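Local coordinates for protein peptidase M42 (PDB 5DS0) that is a cobalt-bound peptidase of the M42 family and probably works as a TET aminopeptidase, removing residues from the N-terminal ends of peptides, at residues P59-A64 against V232-E237. Residues are numbered along the deposited sequence; the frame is centred on the assembly and turned at random.
Sequences PRILMA and VALVLE. With CO (cobalt (II) ion), chain T.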
ATOM      1  N   PRO C  59      28.021 -33.979 -45.507  1.00 50.17           N
ATOM      2  CA  PRO C  59      27.689 -32.808 -44.686  1.00 48.86           C
ATOM      3  C   PRO C  59      28.508 -32.712 -43.415  1.00 47.06           C
ATOM      4  O   PRO C  59      28.977 -33.728 -42.902  1.00 47.90           O
ATOM      5  CB  PRO C  59      26.227 -33.050 -44.317  1.00 48.26           C
ATOM      6  CG  PRO C  59      26.105 -34.537 -44.282  1.00 48.12           C
ATOM      7  CD  PRO C  59      27.087 -35.095 -45.276  1.00 49.42           C
ATOM      8  N   ARG C  60      28.682 -31.495 -42.923  1.00 46.14           N
ATOM      9  CA  ARG C  60      29.344 -31.270 -41.648  1.00 45.43           C
ATOM     10  C   ARG C  60      28.307 -31.220 -40.529  1.00 43.74           C
ATOM     11  O   ARG C  60      27.413 -30.366 -40.538  1.00 42.89           O
ATOM     12  CB  ARG C  60      30.131 -29.967 -41.678  1.00 46.68           C
ATOM     13  CG  ARG C  60      31.243 -29.947 -42.698  1.00 48.64           C
ATOM     14  CD  ARG C  60      32.071 -28.682 -42.576  1.00 50.30           C
ATOM     15  NE  ARG C  60      33.112 -28.619 -43.602  1.00 52.67           N
ATOM     16  CZ  ARG C  60      34.022 -27.654 -43.704  1.00 53.91           C
ATOM     17  NH1 ARG C  60      34.053 -26.646 -42.839  1.00 53.81           N
ATOM     18  NH2 ARG C  60      34.921 -27.698 -44.677  1.00 55.59           N
ATOM     19  N   ILE C  61      28.429 -32.153 -39.584  1.00 42.59           N
ATOM     20  CA  ILE C  61      27.574 -32.200 -38.400  1.00 42.05           C
ATOM     21  C   ILE C  61      28.295 -31.520 -37.245  1.00 41.65           C
ATOM     22  O   ILE C  61      29.387 -31.928 -36.868  1.00 41.06           O
ATOM     23  CB  ILE C  61      27.279 -33.639 -37.906  1.00 41.69           C
ATOM     24  CG1 ILE C  61      27.017 -34.618 -39.048  1.00 42.46           C
ATOM     25  CG2 ILE C  61      26.102 -33.633 -36.960  1.00 41.26           C
ATOM     26  CD1 ILE C  61      25.873 -34.248 -39.943  1.00 42.92           C
ATOM     27  N   LEU C  62      27.676 -30.504 -36.667  1.00 41.83           N
ATOM     28  CA  LEU C  62      28.228 -29.861 -35.485  1.00 41.20           C
ATOM     29  C   LEU C  62      27.458 -30.315 -34.254  1.00 41.09           C
ATOM     30  O   LEU C  62      26.245 -30.101 -34.179  1.00 41.31           O
ATOM     31  CB  LEU C  62      28.157 -28.341 -35.621  1.00 41.01           C
ATOM     32  CG  LEU C  62      28.567 -27.518 -34.399  1.00 40.35           C
ATOM     33  CD1 LEU C  62      29.920 -27.936 -33.858  1.00 40.51           C
ATOM     34  CD2 LEU C  62      28.589 -26.041 -34.740  1.00 40.87           C
HETATM   35  N   MSE C  63      28.153 -30.947 -33.313  1.00 48.43           N
HETATM   36  CA  MSE C  63      27.601 -31.204 -32.000  1.00 48.77           C
HETATM   37  C   MSE C  63      28.264 -30.286 -31.031  1.00 47.41           C
HETATM   38  O   MSE C  63      29.483 -30.174 -31.023  1.00 49.60           O
HETATM   39  CB  MSE C  63      27.901 -32.596 -31.523  1.00 51.54           C
HETATM   40  CG  MSE C  63      27.148 -33.651 -32.308  1.00 55.94           C
HETATM   41 SE   MSE C  63      27.205 -35.308 -31.238  0.85 62.33          SE
HETATM   42  CE  MSE C  63      29.068 -35.852 -31.581  1.00 62.45           C
ATOM     43  N   ALA C  64      27.488 -29.627 -30.184  1.00 45.12           N
ATOM     44  CA  ALA C  64      28.051 -28.649 -29.271  1.00 44.26           C
ATOM     45  C   ALA C  64      27.507 -28.810 -27.870  1.00 42.75           C
ATOM     46  O   ALA C  64      26.305 -28.992 -27.690  1.00 43.13           O
ATOM     47  CB  ALA C  64      27.761 -27.249 -29.769  1.00 45.06           C
ATOM     48  N   VAL C 232      24.379 -29.123 -40.553  1.00 39.45           N
ATOM     49  CA  VAL C 232      23.342 -29.460 -39.593  1.00 38.95           C
ATOM     50  C   VAL C 232      23.964 -29.453 -38.197  1.00 39.05           C
ATOM     51  O   VAL C 232      25.139 -29.790 -38.039  1.00 39.20           O
ATOM     52  CB  VAL C 232      22.716 -30.840 -39.906  1.00 38.67           C
ATOM     53  CG1 VAL C 232      23.781 -31.901 -40.013  1.00 38.63           C
ATOM     54  CG2 VAL C 232      21.697 -31.248 -38.856  1.00 38.54           C
ATOM     55  N   ALA C 233      23.174 -29.105 -37.183  1.00 38.37           N
ATOM     56  CA  ALA C 233      23.696 -29.009 -35.828  1.00 37.60           C
ATOM     57  C   ALA C 233      22.851 -29.737 -34.790  1.00 36.58           C
ATOM     58  O   ALA C 233      21.632 -29.607 -34.769  1.00 36.54           O
ATOM     59  CB  ALA C 233      23.840 -27.551 -35.449  1.00 37.95           C
ATOM     60  N   LEU C 234      23.522 -30.471 -33.906  1.00 36.05           N
ATOM     61  CA  LEU C 234      22.884 -31.097 -32.756  1.00 35.45           C
ATOM     62  C   LEU C 234      23.465 -30.472 -31.506  1.00 35.33           C
ATOM     63  O   LEU C 234      24.607 -30.720 -31.165  1.00 35.87           O
ATOM     64  CB  LEU C 234      23.159 -32.583 -32.721  1.00 35.67           C
ATOM     65  CG  LEU C 234      22.821 -33.387 -33.965  1.00 36.57           C
ATOM     66  CD1 LEU C 234      23.205 -34.845 -33.740  1.00 37.20           C
ATOM     67  CD2 LEU C 234      21.347 -33.264 -34.320  1.00 37.01           C
ATOM     68  N   VAL C 235      22.697 -29.629 -30.838  1.00 35.30           N
ATOM     69  CA  VAL C 235      23.170 -29.007 -29.626  1.00 34.88           C
ATOM     70  C   VAL C 235      22.714 -29.822 -28.440  1.00 35.14           C
ATOM     71  O   VAL C 235      21.546 -30.189 -28.338  1.00 35.07           O
ATOM     72  CB  VAL C 235      22.660 -27.578 -29.517  1.00 35.04           C
ATOM     73  CG1 VAL C 235      22.975 -27.006 -28.152  1.00 35.24           C
ATOM     74  CG2 VAL C 235      23.295 -26.737 -30.599  1.00 35.61           C
ATOM     75  N   LEU C 236      23.652 -30.116 -27.551  1.00 36.29           N
ATOM     76  CA  LEU C 236      23.372 -30.904 -26.354  1.00 36.99           C
ATOM     77  C   LEU C 236      23.373 -29.997 -25.160  1.00 37.36           C
ATOM     78  O   LEU C 236      24.314 -29.248 -24.955  1.00 39.75           O
ATOM     79  CB  LEU C 236      24.427 -31.969 -26.179  1.00 37.92           C
ATOM     80  CG  LEU C 236      24.406 -32.925 -27.361  1.00 38.77           C
ATOM     81  CD1 LEU C 236      25.741 -33.607 -27.617  1.00 39.92           C
ATOM     82  CD2 LEU C 236      23.330 -33.949 -27.135  1.00 38.61           C
ATOM     83  N   GLU C 237      22.295 -30.033 -24.400  1.00 37.15           N
ATOM     84  CA  GLU C 237      22.112 -29.143 -23.267  1.00 36.63           C
ATOM     85  C   GLU C 237      21.443 -29.924 -22.146  1.00 37.27           C
ATOM     86  O   GLU C 237      21.160 -31.113 -22.287  1.00 37.72           O
ATOM     87  CB  GLU C 237      21.237 -27.944 -23.646  1.00 35.65           C
ATOM     88  CG  GLU C 237      21.959 -26.618 -23.857  1.00 35.98           C
ATOM     89  CD  GLU C 237      22.625 -25.986 -22.621  1.00 35.19           C
ATOM     90  OE1 GLU C 237      22.551 -26.507 -21.501  1.00 33.75           O
ATOM     91  OE2 GLU C 237      23.215 -24.903 -22.799  1.00 35.29           O
TER
HETATM   92 CO    CO T 401      23.557 -24.413 -20.675  1.00 22.75          CO
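The carbonyl oxygen of Leu62 is gripped twice from 232-237. Leu234 N donates to Leu62 O at 2.8 Å, nearly along the C=O axis. The CA-H of Ala233 also reaches this oxygen, at a bent angle of 135°, with Ala233 CA 3.2 Å from Leu62 O. Leu234 O is also held twice, by the amide of Ala64 and the CA-H of Met63. Three more backbone bonds complete a ladder of five, from Val232 N to Arg60 O at one end to Leu236 N to Ala64 O, 2.9 Å, at the other. The two strands are parallel, with axes 15° apart. They are neighbours in the central mixed sheet of the M42 catalytic domain, between strands 205-211 and 314-322. Ile61, Met63, Val232 and Leu234 share one face. There Met63 and Leu234 lie side by side, Met63 CG 4.2 Å from Leu234 CB. The Met63 chain then bends at chi3 (-76°), and the selenium of this selenomethionine, SE, lies 4.3 Å from Leu236 CD1. Helix 179-197 packs here through Leu188. Leu62, Ala233 and Val235 are on the other face and touch Ile305. Strand 232-240 carries Glu237 to the metal site. Glu237 binds cobalt with both carboxylate oxygens, OE2 at 2.2 Å and OE1 at 2.5 Å from the ion. His66, at the end of strand 60-66, and Asp180 bind the same cobalt.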